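Local coordinates for nucleotide-binding protein, universal stress protein UspA family (Lactobacillus plantarum, PDB 3S3T) that binds ATP and, as a member of the universal stress protein family, probably takes part in the cellular response to stress, at residues A[30-44]-A[81-95]. Sequence-based numbering, arbitrary orientation.
Sequences QRHQANLTALYVVDD and TSAPNLKTEISYGIP. With ATP (adenosine-5'-triphosphate), chain I.
Strands 35-43 and 87-93 run parallel, their axes 4.4 Å apart at closest approach and 29° from alignment, and a backbone ladder joins them from Leu36 O and Lys87 N (3.0 Å) to Val42 O and Gly93 N. Before the ladder starts, Asn85 OD1 takes the place of a strand carbonyl by accepting from Leu36 N (3.2 Å), while its ND2 gives a nearly straight amide-to-amide bond to Asn35 OD1 (2.9 Å), the two planes 27° apart. Farther back, the bent side chain of Gln33 donates from NE2 to both Gln30 O and Ser82 O (3.0 Å), linking the end of helix 16-32 to the loop ahead of strand 87-93. On the face with Ala38, Tyr40 and Val42, packed against helix 53-78, Ile90 CD1 presses on Tyr40 CB (3.4 Å), and the Tyr92 ring lies alongside Val42 with CD2 at its CB; Tyr40 OH reaches Glu63 on that helix. Leu39 and Val41 point to the other face, that of helix 95-105. With Val41 CG1 anti to the backbone N (chi1 -169°), that methyl packs near Gly93 O and Pro95. Adenine pairs with the Val41 backbone, N1 accepting from its N and N6 donating to its O (2.8 Å), as Pro95 CG touches N6. Paired parallel strands linked through helix 53-78, with adenine read by backbone near one strand's C-terminal end, typify the Rossmann-like nucleotide-binding fold of ATP-binding universal stress proteins.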
ATOM      1  N   GLN A  30     -23.928  -0.481  20.349  1.00 30.02           N
ATOM      2  CA  GLN A  30     -24.900  -1.147  21.230  1.00 32.37           C
ATOM      3  C   GLN A  30     -24.195  -2.088  22.206  1.00 32.17           C
ATOM      4  O   GLN A  30     -24.507  -2.072  23.392  1.00 32.17           O
ATOM      5  CB  GLN A  30     -25.963  -1.906  20.399  1.00 33.25           C
ATOM      6  CG  GLN A  30     -26.672  -3.054  21.127  1.00 38.27           C
ATOM      7  CD  GLN A  30     -27.933  -3.497  20.420  1.00 44.76           C
ATOM      8  OE1 GLN A  30     -28.663  -2.680  19.835  1.00 46.37           O
ATOM      9  NE2 GLN A  30     -28.204  -4.802  20.467  1.00 48.27           N
ATOM     10  N   ARG A  31     -23.249  -2.896  21.726  1.00 31.51           N
ATOM     11  CA  ARG A  31     -22.607  -3.897  22.604  1.00 32.47           C
ATOM     12  C   ARG A  31     -21.705  -3.326  23.685  1.00 31.63           C
ATOM     13  O   ARG A  31     -21.639  -3.866  24.795  1.00 32.31           O
ATOM     14  CB  ARG A  31     -21.760  -4.861  21.803  1.00 33.20           C
ATOM     15  CG  ARG A  31     -22.390  -6.177  21.594  1.00 38.29           C
ATOM     16  CD  ARG A  31     -21.420  -7.038  20.786  1.00 42.96           C
ATOM     17  NE  ARG A  31     -21.945  -8.366  20.466  1.00 48.39           N
ATOM     18  CZ  ARG A  31     -23.046  -8.608  19.745  1.00 51.69           C
ATOM     19  NH1 ARG A  31     -23.811  -7.618  19.281  1.00 52.19           N
ATOM     20  NH2 ARG A  31     -23.399  -9.867  19.489  1.00 53.89           N
ATOM     21  N   HIS A  32     -20.996  -2.260  23.333  1.00 28.98           N
ATOM     22  CA  HIS A  32     -20.023  -1.630  24.214  1.00 28.19           C
ATOM     23  C   HIS A  32     -20.640  -0.449  24.959  1.00 26.99           C
ATOM     24  O   HIS A  32     -20.002   0.176  25.819  1.00 26.31           O
ATOM     25  CB  HIS A  32     -18.824  -1.172  23.384  1.00 26.68           C
ATOM     26  CG  HIS A  32     -17.964  -2.292  22.899  1.00 27.59           C
ATOM     27  ND1 HIS A  32     -16.750  -2.603  23.479  1.00 31.48           N
ATOM     28  CD2 HIS A  32     -18.133  -3.175  21.886  1.00 27.58           C
ATOM     29  CE1 HIS A  32     -16.213  -3.633  22.846  1.00 28.33           C
ATOM     30  NE2 HIS A  32     -17.044  -4.011  21.890  1.00 30.34           N
ATOM     31  N   GLN A  33     -21.885  -0.147  24.598  1.00 26.33           N
ATOM     32  CA  GLN A  33     -22.578   1.050  25.034  1.00 26.67           C
ATOM     33  C   GLN A  33     -21.700   2.283  24.837  1.00 25.23           C
ATOM     34  O   GLN A  33     -21.515   3.095  25.747  1.00 25.92           O
ATOM     35  CB  GLN A  33     -23.067   0.897  26.472  1.00 28.50           C
ATOM     36  CG  GLN A  33     -24.198  -0.129  26.577  1.00 29.62           C
ATOM     37  CD  GLN A  33     -25.498   0.391  26.032  1.00 31.39           C
ATOM     38  OE1 GLN A  33     -26.171   1.183  26.666  1.00 33.86           O
ATOM     39  NE2 GLN A  33     -25.867  -0.050  24.858  1.00 31.39           N
ATOM     40  N   ALA A  34     -21.181   2.397  23.625  1.00 24.04           N
ATOM     41  CA  ALA A  34     -20.224   3.435  23.266  1.00 23.63           C
ATOM     42  C   ALA A  34     -20.908   4.605  22.604  1.00 23.31           C
ATOM     43  O   ALA A  34     -21.969   4.472  22.020  1.00 24.92           O
ATOM     44  CB  ALA A  34     -19.132   2.864  22.378  1.00 22.91           C
ATOM     45  N   ASN A  35     -20.292   5.775  22.685  1.00 24.52           N
ATOM     46  CA  ASN A  35     -20.763   6.883  21.884  1.00 24.54           C
ATOM     47  C   ASN A  35     -20.435   6.553  20.430  1.00 23.72           C
ATOM     48  O   ASN A  35     -19.423   5.868  20.146  1.00 23.16           O
ATOM     49  CB  ASN A  35     -20.133   8.210  22.321  1.00 25.42           C
ATOM     50  CG  ASN A  35     -20.416   8.551  23.777  1.00 26.66           C
ATOM     51  OD1 ASN A  35     -21.538   8.413  24.269  1.00 28.32           O
ATOM     52  ND2 ASN A  35     -19.381   8.988  24.479  1.00 26.88           N
ATOM     53  N   LEU A  36     -21.303   6.982  19.514  1.00 23.82           N
ATOM     54  CA  LEU A  36     -21.126   6.741  18.095  1.00 23.56           C
ATOM     55  C   LEU A  36     -21.206   8.051  17.329  1.00 24.56           C
ATOM     56  O   LEU A  36     -22.080   8.860  17.602  1.00 25.98           O
ATOM     57  CB  LEU A  36     -22.170   5.731  17.577  1.00 23.91           C
ATOM     58  CG  LEU A  36     -22.084   5.277  16.114  1.00 23.21           C
ATOM     59  CD1 LEU A  36     -20.727   4.692  15.804  1.00 21.91           C
ATOM     60  CD2 LEU A  36     -23.216   4.281  15.803  1.00 22.91           C
ATOM     61  N   THR A  37     -20.246   8.271  16.406  1.00 24.41           N
ATOM     62  CA  THR A  37     -20.287   9.420  15.505  1.00 23.77           C
ATOM     63  C   THR A  37     -20.185   8.926  14.046  1.00 22.48           C
ATOM     64  O   THR A  37     -19.250   8.199  13.733  1.00 21.36           O
ATOM     65  CB  THR A  37     -19.101  10.358  15.763  1.00 23.87           C
ATOM     66  OG1 THR A  37     -19.235  10.899  17.085  1.00 24.50           O
ATOM     67  CG2 THR A  37     -19.062  11.531  14.726  1.00 23.32           C
ATOM     68  N   ALA A  38     -21.159   9.290  13.203  1.00 22.58           N
ATOM     69  CA  ALA A  38     -21.066   9.115  11.729  1.00 21.76           C
ATOM     70  C   ALA A  38     -20.569  10.397  11.083  1.00 22.61           C
ATOM     71  O   ALA A  38     -21.049  11.508  11.401  1.00 24.21           O
ATOM     72  CB  ALA A  38     -22.379   8.689  11.141  1.00 21.99           C
ATOM     73  N   LEU A  39     -19.561  10.258  10.218  1.00 21.87           N
ATOM     74  CA  LEU A  39     -18.900  11.409   9.598  1.00 21.58           C
ATOM     75  C   LEU A  39     -18.917  11.252   8.080  1.00 21.58           C
ATOM     76  O   LEU A  39     -18.361  10.293   7.573  1.00 21.79           O
ATOM     77  CB  LEU A  39     -17.456  11.518  10.067  1.00 21.13           C
ATOM     78  CG  LEU A  39     -16.500  12.479   9.327  1.00 20.37           C
ATOM     79  CD1 LEU A  39     -16.948  14.012   9.443  1.00 19.87           C
ATOM     80  CD2 LEU A  39     -15.128  12.294   9.855  1.00 23.35           C
ATOM     81  N   TYR A  40     -19.572  12.168   7.374  1.00 20.19           N
ATOM     82  CA  TYR A  40     -19.454  12.248   5.903  1.00 20.73           C
ATOM     83  C   TYR A  40     -18.562  13.412   5.519  1.00 20.43           C
ATOM     84  O   TYR A  40     -18.816  14.560   5.917  1.00 21.93           O
ATOM     85  CB  TYR A  40     -20.844  12.446   5.287  1.00 22.43           C
ATOM     86  CG  TYR A  40     -20.894  12.396   3.768  1.00 23.35           C
ATOM     87  CD1 TYR A  40     -20.427  13.454   2.985  1.00 22.49           C
ATOM     88  CD2 TYR A  40     -21.432  11.287   3.105  1.00 24.19           C
ATOM     89  CE1 TYR A  40     -20.451  13.379   1.593  1.00 21.65           C
ATOM     90  CE2 TYR A  40     -21.506  11.235   1.701  1.00 21.47           C
ATOM     91  CZ  TYR A  40     -21.017  12.245   0.969  1.00 23.40           C
ATOM     92  OH  TYR A  40     -21.107  12.136  -0.389  1.00 21.69           O
ATOM     93  N   VAL A  41     -17.526  13.149   4.731  1.00 20.45           N
ATOM     94  CA  VAL A  41     -16.680  14.226   4.244  1.00 19.48           C
ATOM     95  C   VAL A  41     -16.985  14.607   2.802  1.00 20.36           C
ATOM     96  O   VAL A  41     -16.869  13.787   1.890  1.00 17.79           O
ATOM     97  CB  VAL A  41     -15.182  13.905   4.390  1.00 19.97           C
ATOM     98  CG1 VAL A  41     -14.334  15.200   4.102  1.00 19.31           C
ATOM     99  CG2 VAL A  41     -14.876  13.419   5.800  1.00 20.02           C
ATOM    100  N   VAL A  42     -17.364  15.876   2.606  1.00 21.06           N
ATOM    101  CA  VAL A  42     -17.589  16.429   1.267  1.00 22.40           C
ATOM    102  C   VAL A  42     -16.222  16.806   0.670  1.00 22.50           C
ATOM    103  O   VAL A  42     -15.547  17.745   1.134  1.00 22.78           O
ATOM    104  CB  VAL A  42     -18.492  17.685   1.311  1.00 22.90           C
ATOM    105  CG1 VAL A  42     -18.695  18.246  -0.072  1.00 24.36           C
ATOM    106  CG2 VAL A  42     -19.820  17.425   1.991  1.00 22.99           C
ATOM    107  N   ASP A  43     -15.811  16.105  -0.378  1.00 21.81           N
ATOM    108  CA  ASP A  43     -14.487  16.346  -0.946  1.00 22.15           C
ATOM    109  C   ASP A  43     -14.505  17.665  -1.695  1.00 23.68           C
ATOM    110  O   ASP A  43     -15.161  17.784  -2.725  1.00 23.56           O
ATOM    111  CB  ASP A  43     -14.098  15.218  -1.900  1.00 22.39           C
ATOM    112  CG  ASP A  43     -12.651  15.307  -2.359  1.00 22.23           C
ATOM    113  OD1 ASP A  43     -12.036  16.386  -2.366  1.00 22.51           O
ATOM    114  OD2 ASP A  43     -12.130  14.249  -2.703  1.00 24.55           O
ATOM    115  N   ASP A  44     -13.754  18.628  -1.194  1.00 23.97           N
ATOM    116  CA  ASP A  44     -13.706  19.958  -1.746  1.00 26.84           C
ATOM    117  C   ASP A  44     -12.407  20.248  -2.513  1.00 26.84           C
ATOM    118  O   ASP A  44     -12.078  21.405  -2.713  1.00 27.54           O
ATOM    119  CB  ASP A  44     -13.925  21.006  -0.638  1.00 28.54           C
ATOM    120  CG  ASP A  44     -12.804  21.062   0.381  1.00 30.76           C
ATOM    121  OD1 ASP A  44     -11.802  20.312   0.279  1.00 30.82           O
ATOM    122  OD2 ASP A  44     -12.935  21.910   1.298  1.00 42.23           O
ATOM    123  N   THR A  81     -32.676   0.971  18.248  1.00 44.39           N
ATOM    124  CA  THR A  81     -31.706   0.070  18.875  1.00 42.53           C
ATOM    125  C   THR A  81     -31.364   0.548  20.290  1.00 42.69           C
ATOM    126  O   THR A  81     -31.786   1.628  20.718  1.00 42.48           O
ATOM    127  CB  THR A  81     -30.356   0.021  18.062  1.00 41.62           C
ATOM    128  OG1 THR A  81     -29.576   1.201  18.339  1.00 37.64           O
ATOM    129  CG2 THR A  81     -30.622  -0.114  16.543  1.00 39.84           C
ATOM    130  N   SER A  82     -30.543  -0.236  20.990  1.00 42.21           N
ATOM    131  CA  SER A  82     -30.142   0.098  22.349  1.00 42.64           C
ATOM    132  C   SER A  82     -28.806   0.825  22.380  1.00 40.29           C
ATOM    133  O   SER A  82     -28.240   1.024  23.447  1.00 40.51           O
ATOM    134  CB  SER A  82     -30.122  -1.164  23.227  1.00 43.56           C
ATOM    135  OG  SER A  82     -29.301  -2.166  22.639  1.00 45.54           O
ATOM    136  N   ALA A  83     -28.326   1.254  21.217  1.00 38.03           N
ATOM    137  CA  ALA A  83     -27.110   2.041  21.116  1.00 36.74           C
ATOM    138  C   ALA A  83     -27.387   3.367  21.803  1.00 36.73           C
ATOM    139  O   ALA A  83     -28.439   3.935  21.617  1.00 38.42           O
ATOM    140  CB  ALA A  83     -26.706   2.255  19.640  1.00 34.95           C
ATOM    141  N   PRO A  84     -26.440   3.860  22.610  1.00 35.49           N
ATOM    142  CA  PRO A  84     -26.742   5.030  23.432  1.00 35.15           C
ATOM    143  C   PRO A  84     -27.037   6.303  22.663  1.00 34.28           C
ATOM    144  O   PRO A  84     -27.857   7.087  23.116  1.00 32.52           O
ATOM    145  CB  PRO A  84     -25.477   5.232  24.268  1.00 35.27           C
ATOM    146  CG  PRO A  84     -24.607   4.109  24.005  1.00 34.04           C
ATOM    147  CD  PRO A  84     -25.183   3.205  22.998  1.00 34.27           C
ATOM    148  N   ASN A  85     -26.372   6.530  21.526  1.00 31.13           N
ATOM    149  CA  ASN A  85     -26.600   7.776  20.791  1.00 31.91           C
ATOM    150  C   ASN A  85     -26.027   7.772  19.375  1.00 30.46           C
ATOM    151  O   ASN A  85     -25.379   6.835  18.965  1.00 29.32           O
ATOM    152  CB  ASN A  85     -25.984   8.961  21.572  1.00 32.49           C
ATOM    153  CG  ASN A  85     -24.535   8.725  21.924  1.00 32.70           C
ATOM    154  OD1 ASN A  85     -23.672   8.512  21.035  1.00 32.48           O
ATOM    155  ND2 ASN A  85     -24.255   8.684  23.220  1.00 32.85           N
ATOM    156  N   LEU A  86     -26.255   8.862  18.654  1.00 30.54           N
ATOM    157  CA  LEU A  86     -25.583   9.083  17.387  1.00 29.22           C
ATOM    158  C   LEU A  86     -25.407  10.585  17.239  1.00 29.48           C
ATOM    159  O   LEU A  86     -26.383  11.354  17.333  1.00 29.08           O
ATOM    160  CB  LEU A  86     -26.379   8.525  16.200  1.00 28.96           C
ATOM    161  CG  LEU A  86     -25.695   8.702  14.841  1.00 27.58           C
ATOM    162  CD1 LEU A  86     -24.512   7.725  14.723  1.00 25.23           C
ATOM    163  CD2 LEU A  86     -26.707   8.552  13.685  1.00 28.05           C
ATOM    164  N   LYS A  87     -24.143  10.965  17.084  1.00 28.92           N
ATOM    165  CA  LYS A  87     -23.770  12.267  16.584  1.00 29.91           C
ATOM    166  C   LYS A  87     -23.511  12.095  15.070  1.00 28.78           C
ATOM    167  O   LYS A  87     -22.929  11.105  14.651  1.00 28.11           O
ATOM    168  CB  LYS A  87     -22.511  12.762  17.298  1.00 30.07           C
ATOM    169  CG  LYS A  87     -21.999  14.146  16.868  1.00 31.98           C
ATOM    170  CD  LYS A  87     -20.565  14.405  17.337  1.00 37.25           C
ATOM    171  CE  LYS A  87     -20.331  15.901  17.580  1.00 41.71           C
ATOM    172  NZ  LYS A  87     -18.896  16.254  17.685  1.00 43.20           N
ATOM    173  N   THR A  88     -23.975  13.042  14.271  1.00 28.98           N
ATOM    174  CA  THR A  88     -23.730  13.053  12.840  1.00 27.53           C
ATOM    175  C   THR A  88     -22.959  14.321  12.477  1.00 29.16           C
ATOM    176  O   THR A  88     -23.219  15.418  13.026  1.00 29.98           O
ATOM    177  CB  THR A  88     -25.023  12.977  12.058  1.00 28.92           C
ATOM    178  OG1 THR A  88     -25.851  14.127  12.336  1.00 28.54           O
ATOM    179  CG2 THR A  88     -25.766  11.667  12.395  1.00 27.40           C
ATOM    180  N   GLU A  89     -22.022  14.185  11.555  1.00 27.48           N
ATOM    181  CA  GLU A  89     -21.189  15.290  11.175  1.00 28.89           C
ATOM    182  C   GLU A  89     -20.947  15.257   9.676  1.00 28.19           C
ATOM    183  O   GLU A  89     -20.614  14.198   9.111  1.00 25.79           O
ATOM    184  CB  GLU A  89     -19.847  15.149  11.879  1.00 30.19           C
ATOM    185  CG  GLU A  89     -18.940  16.355  11.712  1.00 35.71           C
ATOM    186  CD  GLU A  89     -18.800  17.187  12.959  1.00 42.32           C
ATOM    187  OE1 GLU A  89     -18.813  16.625  14.091  1.00 45.21           O
ATOM    188  OE2 GLU A  89     -18.599  18.413  12.797  1.00 48.66           O
ATOM    189  N   ILE A  90     -21.104  16.414   9.039  1.00 27.34           N
ATOM    190  CA  ILE A  90     -20.752  16.588   7.660  1.00 27.35           C
ATOM    191  C   ILE A  90     -19.627  17.619   7.631  1.00 27.39           C
ATOM    192  O   ILE A  90     -19.778  18.757   8.126  1.00 27.07           O
ATOM    193  CB  ILE A  90     -21.966  17.070   6.821  1.00 28.37           C
ATOM    194  CG1 ILE A  90     -23.183  16.153   7.006  1.00 31.18           C
ATOM    195  CG2 ILE A  90     -21.587  17.240   5.362  1.00 29.31           C
ATOM    196  CD1 ILE A  90     -22.959  14.732   6.706  1.00 34.36           C
ATOM    197  N   SER A  91     -18.478  17.209   7.103  1.00 26.39           N
ATOM    198  CA  SER A  91     -17.331  18.100   6.996  1.00 26.75           C
ATOM    199  C   SER A  91     -16.873  18.224   5.561  1.00 26.53           C
ATOM    200  O   SER A  91     -17.243  17.404   4.709  1.00 25.79           O
ATOM    201  CB  SER A  91     -16.170  17.564   7.859  1.00 27.17           C
ATOM    202  OG  SER A  91     -16.489  17.656   9.243  1.00 28.50           O
ATOM    203  N   TYR A  92     -16.069  19.255   5.320  1.00 26.34           N
ATOM    204  CA  TYR A  92     -15.539  19.600   4.000  1.00 25.64           C
ATOM    205  C   TYR A  92     -14.008  19.502   4.043  1.00 25.30           C
ATOM    206  O   TYR A  92     -13.347  20.067   4.921  1.00 24.92           O
ATOM    207  CB  TYR A  92     -16.008  21.000   3.574  1.00 27.67           C
ATOM    208  CG  TYR A  92     -17.519  21.149   3.668  1.00 29.13           C
ATOM    209  CD1 TYR A  92     -18.140  21.440   4.892  1.00 34.51           C
ATOM    210  CD2 TYR A  92     -18.320  20.998   2.549  1.00 30.84           C
ATOM    211  CE1 TYR A  92     -19.540  21.559   4.992  1.00 35.61           C
ATOM    212  CE2 TYR A  92     -19.714  21.114   2.623  1.00 30.21           C
ATOM    213  CZ  TYR A  92     -20.326  21.391   3.837  1.00 35.48           C
ATOM    214  OH  TYR A  92     -21.715  21.508   3.900  1.00 36.89           O
ATOM    215  N   GLY A  93     -13.438  18.710   3.134  1.00 24.01           N
ATOM    216  CA  GLY A  93     -11.969  18.587   3.067  1.00 24.17           C
ATOM    217  C   GLY A  93     -11.645  17.391   2.214  1.00 23.57           C
ATOM    218  O   GLY A  93     -12.524  16.861   1.506  1.00 23.36           O
ATOM    219  N   ILE A  94     -10.384  16.976   2.282  1.00 23.53           N
ATOM    220  CA  ILE A  94      -9.915  15.797   1.589  1.00 22.56           C
ATOM    221  C   ILE A  94     -10.297  14.655   2.513  1.00 22.34           C
ATOM    222  O   ILE A  94      -9.888  14.648   3.659  1.00 22.04           O
ATOM    223  CB  ILE A  94      -8.370  15.906   1.362  1.00 23.58           C
ATOM    224  CG1 ILE A  94      -8.067  17.143   0.504  1.00 24.52           C
ATOM    225  CG2 ILE A  94      -7.838  14.657   0.741  1.00 19.55           C
ATOM    226  CD1 ILE A  94      -6.632  17.368   0.123  1.00 24.73           C
ATOM    227  N   PRO A  95     -11.089  13.672   2.035  1.00 22.77           N
ATOM    228  CA  PRO A  95     -11.684  12.725   2.969  1.00 22.51           C
ATOM    229  C   PRO A  95     -10.747  11.967   3.922  1.00 21.87           C
ATOM    230  O   PRO A  95     -10.977  11.964   5.135  1.00 20.53           O
ATOM    231  CB  PRO A  95     -12.419  11.787   2.041  1.00 22.64           C
ATOM    232  CG  PRO A  95     -12.986  12.746   1.023  1.00 24.12           C
ATOM    233  CD  PRO A  95     -11.810  13.659   0.741  1.00 23.34           C
TER
HETATM  234  PG  ATP I 501     -10.821   4.800  -4.073  1.00 23.61           P
HETATM  235  O1G ATP I 501     -11.360   6.111  -3.548  1.00 21.33           O
HETATM  236  O2G ATP I 501     -10.854   4.730  -5.569  1.00 23.27           O
HETATM  237  O3G ATP I 501      -9.440   4.395  -3.573  1.00 24.20           O
HETATM  238  PB  ATP I 501     -13.320   3.579  -3.139  1.00 21.06           P
HETATM  239  O1B ATP I 501     -13.983   2.349  -3.692  1.00 18.77           O
HETATM  240  O2B ATP I 501     -13.993   4.894  -3.336  1.00 21.89           O
HETATM  241  O3B ATP I 501     -11.819   3.591  -3.689  1.00 19.29           O
HETATM  242  PA  ATP I 501     -12.736   4.256  -0.374  1.00 17.99           P
HETATM  243  O1A ATP I 501     -12.819   5.701  -0.759  1.00 18.16           O
HETATM  244  O2A ATP I 501     -11.466   3.839   0.246  1.00 16.51           O
HETATM  245  O3A ATP I 501     -13.070   3.264  -1.569  1.00 22.37           O
HETATM  246  O5' ATP I 501     -13.974   4.013   0.676  1.00 17.23           O
HETATM  247  C5' ATP I 501     -13.834   3.020   1.690  1.00 18.05           C
HETATM  248  C4' ATP I 501     -14.569   3.458   2.960  1.00 18.41           C
HETATM  249  O4' ATP I 501     -13.974   4.699   3.320  1.00 19.63           O
HETATM  250  C3' ATP I 501     -16.044   3.764   2.755  1.00 17.59           C
HETATM  251  O3' ATP I 501     -16.862   2.607   2.829  1.00 18.15           O
HETATM  252  C2' ATP I 501     -16.242   4.775   3.858  1.00 20.13           C
HETATM  253  O2' ATP I 501     -16.369   4.045   5.070  1.00 20.29           O
HETATM  254  C1' ATP I 501     -14.948   5.576   3.864  1.00 18.20           C
HETATM  255  N9  ATP I 501     -15.057   6.800   3.072  1.00 20.85           N
HETATM  256  C8  ATP I 501     -14.737   6.967   1.751  1.00 19.45           C
HETATM  257  N7  ATP I 501     -14.998   8.232   1.350  1.00 17.14           N
HETATM  258  C5  ATP I 501     -15.484   8.866   2.423  1.00 18.68           C
HETATM  259  C6  ATP I 501     -15.981  10.213   2.679  1.00 20.96           C
HETATM  260  N6  ATP I 501     -15.973  11.107   1.669  1.00 21.14           N
HETATM  261  N1  ATP I 501     -16.426  10.519   3.950  1.00 19.20           N
HETATM  262  C2  ATP I 501     -16.409   9.584   4.913  1.00 21.04           C
HETATM  263  N3  ATP I 501     -16.012   8.314   4.749  1.00 15.95           N
HETATM  264  C4  ATP I 501     -15.539   7.930   3.543  1.00 17.54           C
HETATM  265  O   HOH W   1     -24.241   4.796  20.513  1.00 26.08           O
HETATM  266  O   HOH W   2     -22.287  10.484  20.214  1.00 31.28           O